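Local coordinates for protein linoleate 11-lipoxygenase (Gaeumannomyces graminis, PDB 5FX8) that oxygenates linoleic and alpha-linolenic acids at a manganese centre, giving 11S- and 13R-hydroperoxy fatty acids, with the 11S product of linoleate converted to the 13R one, at residues Ala64-Leu69 with Gly86-Asn91; Tyr174-Leu179 with Phe213-Ser218; Thr224-Arg229 with Gly348-Ala353; Arg589-Lys594 with Pro601-Ala606. One frame throughout, in Å; residues are numbered along the deposited sequence.

In the fold
Contact 2 is the core member: seven of its nine touching residues are buried and its centre is the nearest to that of the chain. Contact 1 lies farthest out, 30 Å from the chain centre, and contacts 3 and 4 are partly buried. Contacts 2 and 3 are linked along the chain, since loop 224-229 follows strand 212-216, but they do not touch (nearest atoms about 8 Å apart). Segments 174-179 and 601-606 both touch Phe397 of helix 396-420, through Tyr174 and Trp604. Paired strand backbones and apolar side chains mark contact 2. In contacts 1, 3 and 4 a single backbone oxygen takes the hydrogen bonds that cross, with sugars added in 1 and 4.

Contact 1: Ala64-Leu69 with Gly86-Asn91; sequences ARKREL and GELGNN. With NAG (2-acetamido-2-deoxy-beta-D-glucopyranose), chain J.
The carbonyl group of Leu69 is met from above its plane by the N-H of Leu88: the donor stands 44° out of the plane, with 2.8 Å between Leu88 N and Leu69 O. A second, weak hydrogen bond reaches Leu69 O from Gly89 N, so the one oxygen receives two backbone donors from segment 86-91, and Gly86 CA adds a C-H...O contact at 3.4 Å from Leu69 O. The second flat group, the Glu87 carboxylate, has Leu69 CD2 4.1 Å from its OE1, while its OE2 takes a nearly straight hydrogen bond from N2 of the N-acetylglucosamine (3.0 Å). That sugar is covalently joined through C1 to Asn91 ND2, one helical turn beyond Glu87. With CG anti to the backbone N (chi1 -176°), the Glu87 side chain runs out extended beside that of Leu69, the two pointing the same way. Apolar contact fills the rest: Leu69 CB lies 3.6 Å from Leu88 CB, and Leu88 CD2 is 4.0 Å from Lys66 CG. The Lys66 amine belongs to another neighbourhood, where it is salt-bridged to Asp310, hydrogen-bonded to the backbone oxygens of Phe305 and Leu308, and in cation-pi contact with the Phe305 ring. The axes of the short helical segments 64-69 and 86-91 approach to 7.7 Å with 81° between their directions; they belong to helices 56-69 and 86-124, and the chain between them passes through the small antiparallel pair of strands 71-73 and 83-85.

Contact 2: Tyr174-Leu179 with Phe213-Ser218; sequences YVLKRL and FLVDHS
An antiparallel strand pair at the margin of a five-stranded sheet brings Lys177 and Arg178 against Leu214 and Phe213. Lys177 and Leu214 form the hydrogen-bonded pair, with Leu214 N to Lys177 O at 2.9 Å and Lys177 N to Leu214 O at 3.1 Å. Arg178 and Phe213 are the adjoining non-hydrogen-bonded pair, and their side chains share one face and run the same way. Arg178 CG is anti to the backbone N (chi1 -171°) and lies 3.6 Å from Phe213 CE2. Farther out, Phe213 CZ sits 3.8 Å from Arg178 CZ, over the centre of the guanidinium, although the two planes are 52° apart. Backbone oxygens of Gly210, Gly382 and Pro390 take up the guanidinium nitrogens. In the sheet, 177-178 is the outermost strand on this side, and strand 212-216 pairs on its far side with strand 235-241, also antiparallel. Leu214, on the face it shares with Lys177, is met at CB by Leu179 CD2 (3.9 Å). Where the strand gives way to loop, Leu176 CD1 touches Val215 CG2 (3.6 Å), and Val175 CG2 approaches His217 CE1 at 3.6 Å. His217 NE2 is hydrogen-bonded to Asp282 OD1 on helix 268-305, which also carries the manganese ligands His290 and His294.

Contact 3: Thr224-Arg229 with Gly348-Ala353; sequences TPQPGR and GLPASA
Gln226 N donates to Gly348 O in a straight hydrogen bond, 3.1 Å long with 165° at the hydrogen, at the start of a type II turn running from Gln226 to Arg229. The turn closes through Arg229 N to Gln226 O at 2.8 Å, and Gly228 takes its third position with a positive phi of 77°. Hydrocarbon from both ends of the turn gathers round the same Gly348 O: Gln226 CG and Arg229 CB each lie 3.6 Å from it. Chi1 of -58° sets Gln226 CG anti to its own carbonyl carbon, and from there CG also reaches Pro350 CB at 3.9 Å. The amide end of Gln226 continues to the backbone oxygen of Asp344, its main polar partner. The Leu349 side chain crosses that of Pro225 obliquely: its CD2 is 3.9 Å from Pro225 CA and 4.2 Å from Pro225 CG. Pro350, whose CD lies beside Thr224 O, is the N-cap residue of helix 351-363. The contact thus sets the loop between strands 212-216 and 235-241 against the short link between helices 342-346 and 351-363.

Contact 4: Arg589-Lys594 with Pro601-Ala606; sequences RGFDGK and PFVWTA. With NAG (2-acetamido-2-deoxy-beta-D-glucopyranose), chain D.
One hydrogen bond crosses this contact: Arg589 NH1 gives to Trp604 O at 2.9 Å, with 148° at the hydrogen. The oxygen lies at the edge of the guanidinium and in its plane, so the group presents an N-H rather than its flat face. The same nitrogen is salt-bridged to Asp400 of helix 396-420, which also packs on Trp604. Otherwise the touching parts, 589-591 and 601-604, run in nearly opposite directions without a backbone hydrogen bond between them.

Apolar contacts centre on Val603. Its CG1, anti to the backbone N (chi1 176°), meets Arg589 CB at 3.9 Å, while CG2 makes a CH-pi contact with Phe591, 4.0 Å from the ring centroid and 23° off the normal.

A polar backbone atom stands at the edge of that ring, near its plane: Phe602 N is 3.9 Å from Phe591 CE1.

Carbohydrate takes the opposite face of the ring from Val603. C5 of an N-acetylglucosamine in the glycan of Asn157 lies 3.7 Å from Phe591 CE2, offset toward the rim, and the sugar C1 is 3.4 Å from Pro601 O.

Phe591 is therefore layered between a valine methyl and the sugar carbon C5, so the glycan packs as part of this surface. The arginine, held between a carboxylate and a backbone oxygen, probably has its charge partly offset by Asp400.

Contact 1: Ala64-Leu69 with Gly86-Asn91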
# COMPACT_ATOMS: atom_id res chain seq x y z
N ALA A 64 14.72 1.20 31.28
CA ALA A 64 14.73 -0.09 31.95
C ALA A 64 13.31 -0.61 32.12
O ALA A 64 13.09 -1.82 32.08
CB ALA A 64 15.44 -0.01 33.28
N ARG A 65 12.34 0.29 32.26
CA ARG A 65 10.96 -0.14 32.40
C ARG A 65 10.34 -0.53 31.06
O ARG A 65 9.55 -1.48 31.00
CB ARG A 65 10.15 0.94 33.10
CG ARG A 65 8.75 0.53 33.38
CD ARG A 65 8.43 0.33 34.86
NE ARG A 65 7.01 -0.02 35.05
CZ ARG A 65 6.02 0.88 35.11
NH1 ARG A 65 6.28 2.18 35.00
NH2 ARG A 65 4.78 0.46 35.28
N LYS A 66 10.69 0.15 29.97
CA LYS A 66 10.35 -0.38 28.65
C LYS A 66 10.89 -1.79 28.46
O LYS A 66 10.23 -2.63 27.85
CB LYS A 66 10.90 0.52 27.55
CG LYS A 66 10.11 1.80 27.35
CD LYS A 66 10.31 2.37 25.96
CE LYS A 66 11.73 2.79 25.75
NZ LYS A 66 12.00 3.40 24.42
N ARG A 67 12.10 -2.07 28.94
CA ARG A 67 12.65 -3.42 28.75
C ARG A 67 11.95 -4.48 29.58
O ARG A 67 12.12 -5.67 29.31
CB ARG A 67 14.14 -3.45 29.04
CG ARG A 67 14.95 -2.67 28.03
CD ARG A 67 16.41 -2.45 28.44
NE ARG A 67 17.13 -3.70 28.43
CZ ARG A 67 17.73 -4.22 27.38
NH1 ARG A 67 17.72 -3.58 26.22
NH2 ARG A 67 18.35 -5.37 27.49
N GLU A 68 11.16 -4.09 30.57
CA GLU A 68 10.42 -5.11 31.29
C GLU A 68 9.07 -5.41 30.65
O GLU A 68 8.50 -6.47 30.91
CB GLU A 68 10.19 -4.71 32.74
CG GLU A 68 11.40 -4.89 33.64
CD GLU A 68 11.17 -4.38 35.06
OE1 GLU A 68 10.75 -3.21 35.26
OE2 GLU A 68 11.43 -5.18 35.99
N LEU A 69 8.56 -4.53 29.82
CA LEU A 69 7.20 -4.66 29.35
C LEU A 69 7.10 -4.85 27.84
O LEU A 69 6.03 -5.22 27.37
CB LEU A 69 6.38 -3.43 29.76
CG LEU A 69 6.46 -3.02 31.23
CD1 LEU A 69 5.71 -1.74 31.48
CD2 LEU A 69 5.87 -4.08 32.03
N GLY A 86 4.52 -8.95 25.52
CA GLY A 86 4.55 -8.21 26.77
C GLY A 86 3.43 -7.19 26.85
O GLY A 86 2.74 -6.90 25.88
N GLU A 87 3.24 -6.62 28.03
CA GLU A 87 2.16 -5.65 28.18
C GLU A 87 2.34 -4.46 27.25
O GLU A 87 1.39 -3.99 26.63
CB GLU A 87 2.09 -5.17 29.62
CG GLU A 87 0.95 -4.24 29.90
CD GLU A 87 1.00 -3.70 31.29
OE1 GLU A 87 1.79 -4.23 32.10
OE2 GLU A 87 0.27 -2.74 31.58
N LEU A 88 3.56 -3.94 27.16
CA LEU A 88 3.76 -2.76 26.33
C LEU A 88 3.77 -3.12 24.86
O LEU A 88 3.25 -2.37 24.03
CB LEU A 88 5.03 -2.03 26.75
CG LEU A 88 5.42 -0.78 25.97
CD1 LEU A 88 4.32 0.21 25.97
CD2 LEU A 88 6.69 -0.16 26.55
N GLY A 89 4.31 -4.29 24.51
CA GLY A 89 4.34 -4.69 23.12
C GLY A 89 2.96 -5.03 22.61
O GLY A 89 2.65 -4.82 21.43
N ASN A 90 2.12 -5.55 23.48
CA ASN A 90 0.74 -5.76 23.09
C ASN A 90 -0.02 -4.45 23.02
O ASN A 90 -0.85 -4.27 22.13
CB ASN A 90 0.09 -6.74 24.06
CG ASN A 90 -1.37 -6.95 23.74
OD1 ASN A 90 -2.24 -6.42 24.44
ND2 ASN A 90 -1.65 -7.69 22.67
N ASN A 91 0.25 -3.51 23.93
CA ASN A 91 -0.40 -2.21 23.80
C ASN A 91 -0.04 -1.54 22.48
O ASN A 91 -0.91 -0.97 21.81
CB ASN A 91 -0.04 -1.30 24.97
CG ASN A 91 -0.91 -1.53 26.17
OD1 ASN A 91 -1.47 -2.61 26.36
ND2 ASN A 91 -1.04 -0.51 27.00
C1 NAG J . -1.83 -0.58 28.19
C2 NAG J . -1.09 0.16 29.31
C3 NAG J . -1.96 0.22 30.57
C4 NAG J . -3.33 0.80 30.25
C5 NAG J . -3.97 0.06 29.07
C6 NAG J . -5.25 0.71 28.59
C7 NAG J . 1.37 0.07 29.17
C8 NAG J . 1.29 1.31 28.34
N2 NAG J . 0.20 -0.45 29.59
O3 NAG J . -1.30 1.05 31.53
O4 NAG J . -4.21 0.70 31.38
O5 NAG J . -3.07 0.05 27.95
O6 NAG J . -5.01 1.90 27.83
O7 NAG J . 2.45 -0.46 29.44

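Contact 2: Tyr174-Leu179 with Phe213-Ser218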
# COMPACT_ATOMS: atom_id res chain seq x y z
N TYR A 174 13.59 -8.01 -7.72
CA TYR A 174 14.31 -8.61 -6.62
C TYR A 174 14.64 -10.07 -6.84
O TYR A 174 15.18 -10.69 -5.93
CB TYR A 174 13.51 -8.42 -5.36
CG TYR A 174 13.55 -7.03 -4.86
CD1 TYR A 174 14.72 -6.50 -4.36
CD2 TYR A 174 12.43 -6.24 -4.86
CE1 TYR A 174 14.77 -5.27 -3.91
CE2 TYR A 174 12.48 -4.99 -4.39
CZ TYR A 174 13.66 -4.53 -3.91
OH TYR A 174 13.75 -3.28 -3.43
N VAL A 175 14.36 -10.64 -8.02
CA VAL A 175 14.54 -12.07 -8.21
C VAL A 175 15.59 -12.32 -9.28
O VAL A 175 16.39 -13.25 -9.18
CB VAL A 175 13.20 -12.80 -8.50
CG1 VAL A 175 12.55 -12.41 -9.78
CG2 VAL A 175 13.39 -14.29 -8.53
N LEU A 176 15.68 -11.44 -10.27
CA LEU A 176 16.57 -11.68 -11.40
C LEU A 176 18.04 -11.70 -10.98
O LEU A 176 18.46 -10.98 -10.08
CB LEU A 176 16.34 -10.60 -12.46
CG LEU A 176 17.14 -10.75 -13.74
CD1 LEU A 176 16.49 -11.83 -14.61
CD2 LEU A 176 17.27 -9.41 -14.44
N LYS A 177 18.83 -12.52 -11.65
CA LYS A 177 20.23 -12.65 -11.29
C LYS A 177 21.01 -13.07 -12.52
O LYS A 177 20.56 -13.93 -13.27
CB LYS A 177 20.38 -13.67 -10.15
CG LYS A 177 21.57 -14.53 -10.27
CD LYS A 177 21.24 -15.98 -9.90
CE LYS A 177 22.35 -16.95 -10.33
NZ LYS A 177 21.96 -18.35 -9.98
N ARG A 178 22.14 -12.41 -12.76
CA ARG A 178 22.99 -12.72 -13.91
C ARG A 178 23.72 -14.04 -13.69
O ARG A 178 24.13 -14.36 -12.58
CB ARG A 178 24.00 -11.61 -14.13
CG ARG A 178 24.79 -11.74 -15.41
CD ARG A 178 26.02 -10.87 -15.39
NE ARG A 178 25.71 -9.45 -15.35
CZ ARG A 178 25.80 -8.62 -16.38
NH1 ARG A 178 26.18 -9.04 -17.56
NH2 ARG A 178 25.49 -7.35 -16.22
N LEU A 179 23.90 -14.80 -14.75
CA LEU A 179 24.62 -16.06 -14.65
C LEU A 179 26.11 -15.80 -14.80
O LEU A 179 26.56 -15.31 -15.83
CB LEU A 179 24.15 -17.05 -15.71
CG LEU A 179 22.73 -17.56 -15.48
CD1 LEU A 179 22.33 -18.55 -16.55
CD2 LEU A 179 22.58 -18.14 -14.05
N PHE A 213 20.75 -14.33 -17.97
CA PHE A 213 20.15 -13.99 -16.69
C PHE A 213 19.05 -14.99 -16.38
O PHE A 213 18.41 -15.52 -17.29
CB PHE A 213 19.56 -12.59 -16.70
CG PHE A 213 20.53 -11.52 -17.03
CD1 PHE A 213 20.88 -11.26 -18.35
CD2 PHE A 213 21.07 -10.73 -16.04
CE1 PHE A 213 21.77 -10.26 -18.65
CE2 PHE A 213 21.95 -9.73 -16.34
CZ PHE A 213 22.30 -9.51 -17.65
N LEU A 214 18.81 -15.23 -15.11
CA LEU A 214 17.92 -16.30 -14.68
C LEU A 214 16.94 -15.80 -13.64
O LEU A 214 17.33 -15.07 -12.73
CB LEU A 214 18.71 -17.46 -14.08
CG LEU A 214 17.90 -18.57 -13.40
CD1 LEU A 214 16.97 -19.23 -14.38
CD2 LEU A 214 18.83 -19.58 -12.86
N VAL A 215 15.69 -16.20 -13.76
CA VAL A 215 14.72 -16.13 -12.67
C VAL A 215 14.34 -17.55 -12.29
O VAL A 215 13.85 -18.31 -13.13
CB VAL A 215 13.48 -15.34 -13.06
CG1 VAL A 215 12.46 -15.37 -11.93
CG2 VAL A 215 13.87 -13.95 -13.40
N ASP A 216 14.54 -17.91 -11.04
CA ASP A 216 14.36 -19.29 -10.58
C ASP A 216 13.20 -19.35 -9.60
O ASP A 216 13.39 -19.13 -8.41
CB ASP A 216 15.65 -19.82 -9.94
CG ASP A 216 15.67 -21.33 -9.81
OD1 ASP A 216 14.60 -21.94 -9.81
OD2 ASP A 216 16.74 -21.94 -9.73
N HIS A 217 12.00 -19.67 -10.07
CA HIS A 217 10.90 -19.96 -9.16
C HIS A 217 10.68 -21.45 -8.95
O HIS A 217 9.57 -21.85 -8.59
CB HIS A 217 9.60 -19.33 -9.65
CG HIS A 217 9.63 -17.84 -9.64
ND1 HIS A 217 10.24 -17.13 -8.63
CD2 HIS A 217 9.17 -16.93 -10.52
CE1 HIS A 217 10.13 -15.84 -8.89
NE2 HIS A 217 9.49 -15.70 -10.03
N SER A 218 11.69 -22.28 -9.16
CA SER A 218 11.50 -23.71 -9.12
C SER A 218 11.25 -24.22 -7.71
O SER A 218 10.73 -25.32 -7.55
CB SER A 218 12.70 -24.40 -9.72
OG SER A 218 13.83 -24.08 -8.93

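Contact 3: Thr224-Arg229 with Gly348-Ala353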
# COMPACT_ATOMS: atom_id res chain seq x y z
N THR A 224 1.72 -27.71 -3.23
CA THR A 224 0.61 -28.31 -3.93
C THR A 224 -0.52 -27.31 -4.06
O THR A 224 -0.98 -26.78 -3.04
CB THR A 224 0.11 -29.53 -3.17
OG1 THR A 224 1.21 -30.39 -2.87
CG2 THR A 224 -0.94 -30.27 -3.97
N PRO A 225 -1.03 -27.07 -5.25
CA PRO A 225 -2.11 -26.11 -5.41
C PRO A 225 -3.39 -26.55 -4.71
O PRO A 225 -3.62 -27.74 -4.46
CB PRO A 225 -2.31 -26.05 -6.92
CG PRO A 225 -1.07 -26.52 -7.47
CD PRO A 225 -0.58 -27.57 -6.55
N GLN A 226 -4.22 -25.57 -4.40
CA GLN A 226 -5.55 -25.86 -3.92
C GLN A 226 -6.35 -26.58 -5.00
O GLN A 226 -6.15 -26.33 -6.19
CB GLN A 226 -6.28 -24.57 -3.57
CG GLN A 226 -5.63 -23.69 -2.53
CD GLN A 226 -6.53 -22.55 -2.23
OE1 GLN A 226 -7.51 -22.71 -1.51
NE2 GLN A 226 -6.23 -21.39 -2.80
N PRO A 227 -7.27 -27.46 -4.62
CA PRO A 227 -8.10 -28.15 -5.62
C PRO A 227 -8.82 -27.18 -6.53
O PRO A 227 -9.30 -26.13 -6.11
CB PRO A 227 -9.08 -28.96 -4.76
CG PRO A 227 -9.02 -28.33 -3.39
CD PRO A 227 -7.62 -27.82 -3.24
N GLY A 228 -8.91 -27.54 -7.81
CA GLY A 228 -9.43 -26.64 -8.81
C GLY A 228 -8.46 -25.56 -9.25
O GLY A 228 -8.79 -24.80 -10.16
N ARG A 229 -7.28 -25.49 -8.62
CA ARG A 229 -6.19 -24.58 -8.93
C ARG A 229 -4.96 -25.34 -9.38
O ARG A 229 -4.73 -26.49 -8.99
CB ARG A 229 -5.79 -23.74 -7.73
CG ARG A 229 -6.95 -23.06 -7.08
CD ARG A 229 -7.70 -22.12 -8.00
NE ARG A 229 -8.78 -21.46 -7.31
CZ ARG A 229 -10.05 -21.87 -7.37
NH1 ARG A 229 -10.45 -22.95 -8.03
NH2 ARG A 229 -10.98 -21.20 -6.72
N GLY A 348 -3.49 -19.37 -6.23
CA GLY A 348 -3.31 -20.74 -6.61
C GLY A 348 -2.82 -21.64 -5.51
O GLY A 348 -3.43 -22.67 -5.24
N LEU A 349 -1.74 -21.27 -4.86
CA LEU A 349 -1.18 -22.02 -3.74
C LEU A 349 -1.89 -21.67 -2.43
O LEU A 349 -2.26 -20.51 -2.21
CB LEU A 349 0.30 -21.73 -3.61
CG LEU A 349 1.16 -22.11 -4.81
CD1 LEU A 349 2.59 -22.14 -4.40
CD2 LEU A 349 0.78 -23.45 -5.36
N PRO A 350 -2.07 -22.64 -1.55
CA PRO A 350 -2.78 -22.38 -0.29
C PRO A 350 -1.98 -21.47 0.62
O PRO A 350 -0.77 -21.33 0.49
CB PRO A 350 -2.93 -23.77 0.33
CG PRO A 350 -1.75 -24.51 -0.15
CD PRO A 350 -1.51 -24.01 -1.58
N ALA A 351 -2.70 -20.88 1.59
CA ALA A 351 -2.08 -19.98 2.56
C ALA A 351 -0.96 -20.65 3.33
O ALA A 351 -0.01 -19.98 3.75
CB ALA A 351 -3.12 -19.44 3.54
N SER A 352 -1.03 -21.97 3.52
CA SER A 352 0.02 -22.66 4.26
C SER A 352 1.34 -22.62 3.50
O SER A 352 2.42 -22.57 4.11
CB SER A 352 -0.40 -24.10 4.51
OG SER A 352 -0.69 -24.71 3.27
N ALA A 353 1.28 -22.67 2.16
CA ALA A 353 2.48 -22.60 1.34
C ALA A 353 3.01 -21.18 1.26
O ALA A 353 4.22 -20.94 1.37
CB ALA A 353 2.19 -23.14 -0.05

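Contact 4: Arg589-Lys594 with Pro601-Ala606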
# COMPACT_ATOMS: atom_id res chain seq x y z
N ARG A 589 5.72 10.80 -16.78
CA ARG A 589 6.25 9.80 -17.70
C ARG A 589 5.26 9.43 -18.79
O ARG A 589 4.05 9.36 -18.56
CB ARG A 589 6.63 8.54 -16.94
CG ARG A 589 8.08 8.33 -16.82
CD ARG A 589 8.39 7.21 -15.87
NE ARG A 589 9.61 7.56 -15.16
CZ ARG A 589 10.07 6.97 -14.07
NH1 ARG A 589 9.44 5.96 -13.50
NH2 ARG A 589 11.19 7.42 -13.55
N GLY A 590 5.78 9.13 -19.96
CA GLY A 590 4.94 8.80 -21.09
C GLY A 590 5.82 8.14 -22.11
O GLY A 590 6.99 7.89 -21.84
N PHE A 591 5.30 7.86 -23.29
CA PHE A 591 6.02 7.05 -24.25
C PHE A 591 6.78 7.93 -25.23
O PHE A 591 6.31 9.00 -25.59
CB PHE A 591 5.05 6.16 -25.01
CG PHE A 591 4.37 5.15 -24.16
CD1 PHE A 591 5.02 3.99 -23.80
CD2 PHE A 591 3.07 5.35 -23.73
CE1 PHE A 591 4.39 3.06 -23.04
CE2 PHE A 591 2.44 4.42 -22.97
CZ PHE A 591 3.10 3.27 -22.62
N ASP A 592 7.95 7.46 -25.65
CA ASP A 592 8.74 8.18 -26.64
C ASP A 592 8.31 7.76 -28.05
O ASP A 592 7.23 7.20 -28.25
CB ASP A 592 10.24 7.97 -26.38
CG ASP A 592 10.68 6.52 -26.50
OD1 ASP A 592 9.99 5.73 -27.16
OD2 ASP A 592 11.74 6.15 -25.95
N GLY A 593 9.17 8.01 -29.03
CA GLY A 593 8.84 7.77 -30.41
C GLY A 593 8.92 6.33 -30.81
O GLY A 593 8.46 5.97 -31.90
N LYS A 594 9.50 5.49 -29.96
CA LYS A 594 9.46 4.06 -30.18
C LYS A 594 8.42 3.36 -29.33
O LYS A 594 8.47 2.14 -29.22
CB LYS A 594 10.83 3.46 -29.93
CG LYS A 594 11.84 3.75 -31.03
CD LYS A 594 12.69 2.52 -31.31
CE LYS A 594 13.36 1.95 -30.04
NZ LYS A 594 14.13 0.68 -30.28
N PRO A 601 7.62 -1.14 -22.78
CA PRO A 601 6.33 -0.87 -23.42
C PRO A 601 5.21 -0.53 -22.45
O PRO A 601 4.04 -0.61 -22.83
CB PRO A 601 6.03 -2.18 -24.16
CG PRO A 601 7.32 -2.87 -24.24
CD PRO A 601 8.05 -2.52 -23.01
N PHE A 602 5.55 -0.17 -21.22
CA PHE A 602 4.57 0.32 -20.26
C PHE A 602 5.20 1.38 -19.38
O PHE A 602 6.42 1.45 -19.23
CB PHE A 602 3.97 -0.81 -19.40
CG PHE A 602 4.93 -1.45 -18.44
CD1 PHE A 602 5.81 -2.44 -18.88
CD2 PHE A 602 4.92 -1.11 -17.11
CE1 PHE A 602 6.68 -3.05 -18.00
CE2 PHE A 602 5.77 -1.72 -16.24
CZ PHE A 602 6.67 -2.70 -16.69
N VAL A 603 4.34 2.21 -18.81
CA VAL A 603 4.75 3.28 -17.91
C VAL A 603 4.71 2.77 -16.49
O VAL A 603 3.66 2.33 -16.01
CB VAL A 603 3.85 4.51 -18.06
CG1 VAL A 603 4.25 5.51 -17.08
CG2 VAL A 603 3.95 5.05 -19.45
N TRP A 604 5.84 2.84 -15.81
CA TRP A 604 6.01 2.30 -14.47
C TRP A 604 6.27 3.45 -13.51
O TRP A 604 7.10 4.32 -13.80
CB TRP A 604 7.16 1.29 -14.48
CG TRP A 604 7.43 0.65 -13.17
CD1 TRP A 604 6.70 -0.34 -12.59
CD2 TRP A 604 8.51 0.92 -12.29
NE1 TRP A 604 7.24 -0.68 -11.39
CE2 TRP A 604 8.36 0.08 -11.18
CE3 TRP A 604 9.58 1.81 -12.32
CZ2 TRP A 604 9.25 0.10 -10.11
CZ3 TRP A 604 10.47 1.83 -11.26
CH2 TRP A 604 10.30 0.98 -10.17
N THR A 605 5.50 3.50 -12.41
CA THR A 605 5.51 4.64 -11.52
C THR A 605 5.47 4.24 -10.06
O THR A 605 4.99 5.00 -9.22
CB THR A 605 4.31 5.55 -11.76
OG1 THR A 605 3.12 4.81 -11.52
CG2 THR A 605 4.30 6.08 -13.17
N ALA A 606 5.95 3.04 -9.74
CA ALA A 606 5.71 2.45 -8.43
C ALA A 606 6.50 3.13 -7.34
O ALA A 606 6.24 2.89 -6.16
CB ALA A 606 6.10 0.99 -8.44
C1 NAG D . 2.65 0.52 -25.71
C2 NAG D . 3.18 0.69 -27.15
C3 NAG D . 3.06 2.14 -27.62
C4 NAG D . 1.67 2.69 -27.34
C5 NAG D . 1.32 2.46 -25.88
C6 NAG D . -0.05 2.97 -25.51
C7 NAG D . 4.92 -0.85 -27.93
C8 NAG D . 6.39 -1.14 -27.94
N2 NAG D . 4.55 0.24 -27.26
O3 NAG D . 3.33 2.20 -29.01
O4 NAG D . 1.63 4.09 -27.62
O5 NAG D . 1.34 1.05 -25.62
O6 NAG D . -1.05 2.02 -25.82
O7 NAG D . 4.12 -1.57 -28.49